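Local coordinates for protein flavodoxin (Bacillus cereus, PDB 6GAQ) that binds flavin mononucleotide and probably serves as a low-potential electron donor to redox enzymes, at residues A[121-133]-A[142-154]. Residues are numbered along the deposited sequence; the frame is centred on the assembly and turned at random.
With CA (calcium ion), chain E; FMN (flavin mononucleotide), chain C.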
loop_
_atom_site.group_PDB
_atom_site.type_symbol
_atom_site.label_atom_id
_atom_site.label_comp_id
_atom_site.label_asym_id
_atom_site.label_seq_id
_atom_site.Cartn_x
_atom_site.Cartn_y
_atom_site.Cartn_z
ATOM N N ALA A 121 7.156 9.459 7.877
ATOM C CA ALA A 121 7.264 8.008 7.886
ATOM C C ALA A 121 8.581 7.557 7.262
ATOM O O ALA A 121 9.112 8.192 6.347
ATOM C CB ALA A 121 6.089 7.381 7.137
ATOM N N GLU A 122 9.113 6.449 7.774
ATOM C CA GLU A 122 10.340 5.860 7.243
ATOM C C GLU A 122 9.960 4.906 6.118
ATOM O O GLU A 122 9.517 3.782 6.365
ATOM C CB GLU A 122 11.129 5.146 8.334
ATOM C CG GLU A 122 12.415 4.503 7.828
ATOM C CD GLU A 122 13.070 3.596 8.852
ATOM O OE1 GLU A 122 14.198 3.123 8.593
ATOM O OE2 GLU A 122 12.461 3.356 9.915
ATOM N N LEU A 123 10.127 5.358 4.879
ATOM C CA LEU A 123 9.850 4.534 3.709
ATOM C C LEU A 123 10.997 3.546 3.529
ATOM O O LEU A 123 12.116 3.941 3.188
ATOM C CB LEU A 123 9.671 5.412 2.475
ATOM C CG LEU A 123 9.257 4.710 1.183
ATOM C CD1 LEU A 123 7.950 3.961 1.380
ATOM C CD2 LEU A 123 9.140 5.723 0.059
ATOM N N VAL A 124 10.720 2.261 3.752
ATOM C CA VAL A 124 11.786 1.267 3.817
ATOM C C VAL A 124 12.163 0.674 2.462
ATOM O O VAL A 124 13.258 0.108 2.333
ATOM C CB VAL A 124 11.409 0.129 4.782
ATOM C CG1 VAL A 124 11.454 0.619 6.223
ATOM C CG2 VAL A 124 10.034 -0.422 4.443
ATOM N N GLN A 125 11.300 0.783 1.453
ATOM C CA GLN A 125 11.607 0.199 0.154
ATOM C C GLN A 125 10.718 0.824 -0.911
ATOM O O GLN A 125 9.669 1.402 -0.615
ATOM C CB GLN A 125 11.436 -1.325 0.169
ATOM C CG GLN A 125 10.056 -1.795 0.594
ATOM C CD GLN A 125 10.037 -3.262 0.979
ATOM O OE1 GLN A 125 10.856 -3.716 1.779
ATOM N NE2 GLN A 125 9.102 -4.011 0.409
ATOM N N GLU A 126 11.161 0.694 -2.160
ATOM C CA GLU A 126 10.404 1.204 -3.293
ATOM C C GLU A 126 9.106 0.422 -3.462
ATOM O O GLU A 126 9.013 -0.759 -3.118
ATOM C CB GLU A 126 11.245 1.127 -4.570
ATOM C CG GLU A 126 10.606 1.756 -5.804
ATOM C CD GLU A 126 10.206 3.204 -5.588
ATOM O OE1 GLU A 126 10.976 3.949 -4.946
ATOM O OE2 GLU A 126 9.120 3.597 -6.064
ATOM N N GLY A 127 8.095 1.101 -4.000
ATOM C CA GLY A 127 6.772 0.517 -4.069
ATOM C C GLY A 127 6.692 -0.656 -5.027
ATOM O O GLY A 127 7.463 -0.779 -5.980
ATOM N N LEU A 128 5.727 -1.532 -4.755
ATOM C CA LEU A 128 5.438 -2.677 -5.606
ATOM C C LEU A 128 4.440 -2.268 -6.682
ATOM O O LEU A 128 3.364 -1.745 -6.373
ATOM C CB LEU A 128 4.885 -3.836 -4.775
ATOM C CG LEU A 128 4.075 -4.918 -5.490
ATOM C CD1 LEU A 128 4.974 -5.773 -6.372
ATOM C CD2 LEU A 128 3.327 -5.777 -4.478
ATOM N N LYS A 129 4.802 -2.501 -7.941
ATOM C CA LYS A 129 3.977 -2.134 -9.087
ATOM C C LYS A 129 3.582 -3.406 -9.827
ATOM O O LYS A 129 4.428 -4.058 -10.449
ATOM C CB LYS A 129 4.722 -1.164 -10.000
ATOM C CG LYS A 129 5.478 -0.091 -9.235
ATOM C CD LYS A 129 5.998 0.992 -10.153
ATOM C CE LYS A 129 7.464 1.270 -9.875
ATOM N NZ LYS A 129 7.782 1.287 -8.419
ATOM N N ILE A 130 2.303 -3.759 -9.750
ATOM C CA ILE A 130 1.752 -4.937 -10.412
ATOM C C ILE A 130 0.845 -4.457 -11.538
ATOM O O ILE A 130 0.165 -3.435 -11.395
ATOM C CB ILE A 130 0.981 -5.826 -9.412
ATOM C CG1 ILE A 130 1.939 -6.448 -8.392
ATOM C CG2 ILE A 130 0.168 -6.908 -10.130
ATOM C CD1 ILE A 130 2.728 -7.642 -8.915
ATOM N N GLU A 131 0.846 -5.175 -12.661
ATOM C CA GLU A 131 -0.034 -4.832 -13.771
ATOM C C GLU A 131 -1.286 -5.689 -13.700
ATOM O O GLU A 131 -1.210 -6.926 -13.761
ATOM C CB GLU A 131 0.674 -4.996 -15.116
ATOM C CG GLU A 131 -0.272 -5.076 -16.315
ATOM C CD GLU A 131 0.408 -4.730 -17.631
ATOM O OE1 GLU A 131 -0.258 -4.147 -18.514
ATOM O OE2 GLU A 131 1.606 -5.034 -17.790
ATOM N N LEU A 132 -2.435 -5.028 -13.551
ATOM C CA LEU A 132 -3.749 -5.685 -13.510
ATOM C C LEU A 132 -3.753 -6.619 -12.301
ATOM O O LEU A 132 -3.267 -6.215 -11.233
ATOM C CB LEU A 132 -4.024 -6.346 -14.861
ATOM C CG LEU A 132 -4.238 -5.398 -16.043
ATOM C CD1 LEU A 132 -4.605 -6.179 -17.297
ATOM C CD2 LEU A 132 -5.310 -4.383 -15.694
ATOM N N ALA A 133 -4.274 -7.851 -12.414
ATOM C CA ALA A 133 -4.336 -8.795 -11.310
ATOM C C ALA A 133 -3.035 -9.583 -11.199
ATOM O O ALA A 133 -2.379 -9.858 -12.209
ATOM C CB ALA A 133 -5.500 -9.763 -11.500
ATOM N N LYS A 142 6.539 -11.505 -7.353
ATOM C CA LYS A 142 6.791 -10.091 -7.092
ATOM C C LYS A 142 6.220 -9.681 -5.741
ATOM O O LYS A 142 6.888 -9.004 -4.949
ATOM C CB LYS A 142 6.195 -9.232 -8.211
ATOM C CG LYS A 142 7.113 -9.034 -9.406
ATOM C CD LYS A 142 6.348 -8.499 -10.609
ATOM C CE LYS A 142 6.096 -7.003 -10.490
ATOM N NZ LYS A 142 5.406 -6.462 -11.695
ATOM N N CYS A 143 4.980 -10.089 -5.459
ATOM C CA CYS A 143 4.376 -9.788 -4.165
ATOM C C CYS A 143 5.102 -10.508 -3.036
ATOM O O CYS A 143 5.285 -9.946 -1.950
ATOM C CB CYS A 143 2.896 -10.170 -4.176
ATOM S SG CYS A 143 1.923 -9.409 -5.495
ATOM N N SER A 144 5.522 -11.753 -3.276
ATOM C CA SER A 144 6.202 -12.521 -2.238
ATOM C C SER A 144 7.532 -11.883 -1.857
ATOM O O SER A 144 7.886 -11.829 -0.673
ATOM C CB SER A 144 6.410 -13.961 -2.705
ATOM O OG SER A 144 6.964 -14.758 -1.673
ATOM N N ASN A 145 8.283 -11.391 -2.846
ATOM C CA ASN A 145 9.556 -10.740 -2.548
ATOM C C ASN A 145 9.343 -9.406 -1.842
ATOM O O ASN A 145 10.092 -9.057 -0.923
ATOM C CB ASN A 145 10.360 -10.541 -3.833
ATOM C CG ASN A 145 10.729 -11.851 -4.498
ATOM O OD1 ASN A 145 10.821 -12.890 -3.843
ATOM N ND2 ASN A 145 10.942 -11.810 -5.808
ATOM N N PHE A 146 8.327 -8.648 -2.262
ATOM C CA PHE A 146 8.064 -7.347 -1.654
ATOM C C PHE A 146 7.702 -7.491 -0.181
ATOM O O PHE A 146 8.235 -6.774 0.675
ATOM C CB PHE A 146 6.947 -6.635 -2.421
ATOM C CG PHE A 146 6.597 -5.280 -1.872
ATOM C CD1 PHE A 146 7.315 -4.158 -2.248
ATOM C CD2 PHE A 146 5.542 -5.129 -0.987
ATOM C CE1 PHE A 146 6.992 -2.909 -1.746
ATOM C CE2 PHE A 146 5.215 -3.885 -0.480
ATOM C CZ PHE A 146 5.942 -2.773 -0.861
ATOM N N ALA A 147 6.798 -8.421 0.134
ATOM C CA ALA A 147 6.345 -8.577 1.512
ATOM C C ALA A 147 7.446 -9.116 2.417
ATOM O O ALA A 147 7.512 -8.747 3.595
ATOM C CB ALA A 147 5.122 -9.492 1.562
ATOM N N ILE A 148 8.314 -9.983 1.893
ATOM C CA ILE A 148 9.381 -10.548 2.712
ATOM C C ILE A 148 10.423 -9.486 3.042
ATOM O O ILE A 148 10.909 -9.406 4.176
ATOM C CB ILE A 148 10.007 -11.764 2.005
ATOM C CG1 ILE A 148 9.067 -12.969 2.090
ATOM C CG2 ILE A 148 11.361 -12.105 2.611
ATOM C CD1 ILE A 148 9.465 -14.121 1.194
ATOM N N ALA A 149 10.777 -8.650 2.062
ATOM C CA ALA A 149 11.736 -7.579 2.316
ATOM C C ALA A 149 11.198 -6.593 3.346
ATOM O O ALA A 149 11.957 -6.067 4.170
ATOM C CB ALA A 149 12.081 -6.859 1.013
ATOM N N PHE A 150 9.890 -6.328 3.313
ATOM C CA PHE A 150 9.281 -5.485 4.334
ATOM C C PHE A 150 9.382 -6.133 5.708
ATOM O O PHE A 150 9.648 -5.454 6.707
ATOM C CB PHE A 150 7.821 -5.205 3.978
ATOM C CG PHE A 150 7.170 -4.168 4.847
ATOM C CD1 PHE A 150 7.347 -2.818 4.591
ATOM C CD2 PHE A 150 6.371 -4.542 5.916
ATOM C CE1 PHE A 150 6.746 -1.861 5.388
ATOM C CE2 PHE A 150 5.766 -3.589 6.714
ATOM C CZ PHE A 150 5.953 -2.247 6.450
ATOM N N ALA A 151 9.178 -7.451 5.777
ATOM C CA ALA A 151 9.314 -8.156 7.046
ATOM C C ALA A 151 10.756 -8.155 7.535
ATOM O O ALA A 151 10.997 -8.143 8.748
ATOM C CB ALA A 151 8.801 -9.589 6.908
ATOM N N GLU A 152 11.724 -8.166 6.614
ATOM C CA GLU A 152 13.124 -8.094 7.015
ATOM C C GLU A 152 13.453 -6.754 7.659
ATOM O O GLU A 152 14.392 -6.665 8.457
ATOM C CB GLU A 152 14.031 -8.345 5.810
ATOM C CG GLU A 152 14.174 -9.812 5.439
ATOM C CD GLU A 152 14.790 -10.010 4.068
ATOM O OE1 GLU A 152 14.782 -11.157 3.572
ATOM O OE2 GLU A 152 15.282 -9.020 3.486
ATOM N N LYS A 153 12.696 -5.706 7.326
ATOM C CA LYS A 153 12.853 -4.419 7.990
ATOM C C LYS A 153 12.323 -4.429 9.417
ATOM O O LYS A 153 12.534 -3.454 10.145
ATOM C CB LYS A 153 12.145 -3.326 7.187
ATOM C CG LYS A 153 12.583 -3.237 5.734
ATOM C CD LYS A 153 14.010 -2.733 5.616
ATOM C CE LYS A 153 14.581 -3.017 4.237
ATOM N NZ LYS A 153 13.658 -2.581 3.154
ATOM N N PHE A 154 11.647 -5.497 9.828
ATOM C CA PHE A 154 11.092 -5.599 11.172
ATOM C C PHE A 154 11.768 -6.715 11.954
ATOM O O PHE A 154 11.204 -7.225 12.922
ATOM C CB PHE A 154 9.583 -5.843 11.116
ATOM C CG PHE A 154 8.789 -4.632 10.730
ATOM C CD1 PHE A 154 8.822 -4.151 9.433
ATOM C CD2 PHE A 154 8.007 -3.974 11.664
ATOM C CE1 PHE A 154 8.095 -3.038 9.075
ATOM C CE2 PHE A 154 7.276 -2.858 11.310
ATOM C CZ PHE A 154 7.320 -2.391 10.012
ATOM O OXT PHE A 154 12.877 -7.138 11.630
HETATM CA CA CA E . -0.627 -9.330 -13.830
HETATM N N1 FMN C . -3.556 2.405 -14.643
HETATM C C2 FMN C . -2.396 3.141 -14.510
HETATM O O2 FMN C . -1.352 2.585 -14.173
HETATM N N3 FMN C . -2.404 4.500 -14.751
HETATM C C4 FMN C . -3.572 5.131 -15.128
HETATM O O4 FMN C . -3.578 6.342 -15.342
HETATM C C4A FMN C . -4.741 4.392 -15.263
HETATM N N5 FMN C . -5.910 5.019 -15.640
HETATM C C5A FMN C . -7.070 4.285 -15.775
HETATM C C6 FMN C . -8.246 4.922 -16.155
HETATM C C7 FMN C . -9.419 4.191 -16.294
HETATM C C7M FMN C . -10.686 4.882 -16.704
HETATM C C8 FMN C . -9.415 2.821 -16.052
HETATM C C8M FMN C . -10.678 2.026 -16.200
HETATM C C9 FMN C . -8.238 2.185 -15.672
HETATM C C9A FMN C . -7.063 2.915 -15.532
HETATM N N10 FMN C . -5.894 2.287 -15.144
HETATM C C10 FMN C . -4.731 3.024 -15.019
HETATM C "C1'" FMN C . -5.871 0.804 -14.897
HETATM C "C2'" FMN C . -6.202 0.382 -13.469
HETATM O "O2'" FMN C . -5.306 0.981 -12.561
HETATM C "C3'" FMN C . -6.087 -1.138 -13.395
HETATM O "O3'" FMN C . -7.188 -1.721 -14.059
HETATM C "C4'" FMN C . -5.997 -1.684 -11.972
HETATM O "O4'" FMN C . -5.466 -2.990 -12.021
HETATM C "C5'" FMN C . -7.346 -1.730 -11.262
HETATM O "O5'" FMN C . -7.130 -2.208 -9.951
HETATM P P FMN C . -8.345 -2.656 -8.992
HETATM O O1P FMN C . -8.829 -4.016 -9.431
HETATM O O2P FMN C . -7.857 -2.737 -7.566
HETATM O O3P FMN C . -9.478 -1.662 -9.092
HETATM O O HOH W 1 -2.411 -9.497 -15.524
#
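Phe146, with CG anti to the backbone N (chi1 180°), raises its ring from helix 142-152 toward segment 121-133, while Gln125, its CG between backbone N and carbonyl carbon (chi1 57°) and extended beyond, reaches down to meet it. The Gln125 amide stands almost upright on the ring, planes 81° apart, with NE2 over one face; Leu128 CB makes a CH-pi contact on the opposite face, 3.7 Å from the centroid. Being sandwiched in this way suits a flat aromatic, and Glu126 O lies at its edge. Glutamine suits its place because its amide can pack on the ring and still bond the helix backbone: NE2 donates to Phe146 O at 2.9 Å, from the face of that carbonyl opposite to the helical donor Phe150 N.

Long, flexible lysines tie down both ends. Lys153 lays its methylenes along Val124 and gives NZ to Val124 O (2.8 Å), from above the carbonyl plane; Lys142 NZ slides past Ile130 CD1 to reach Lys129 O at 2.9 Å, in the carbonyl plane. Next to Lys142, branched Leu128 CD2 and Ile130 CD1 both rest on the small Cys143 SG. At the strand's end Glu131 O and, just beyond, Ala133 O bind calcium.

The helix runs nearly antiparallel to strand 128-131, closing the doubly wound flavodoxin fold: edge strand 122-131 pairs with strand 91-98, Phe146 and Phe150 rest on Ala93, and Leu128 and Ile130 also touch helix 21-35.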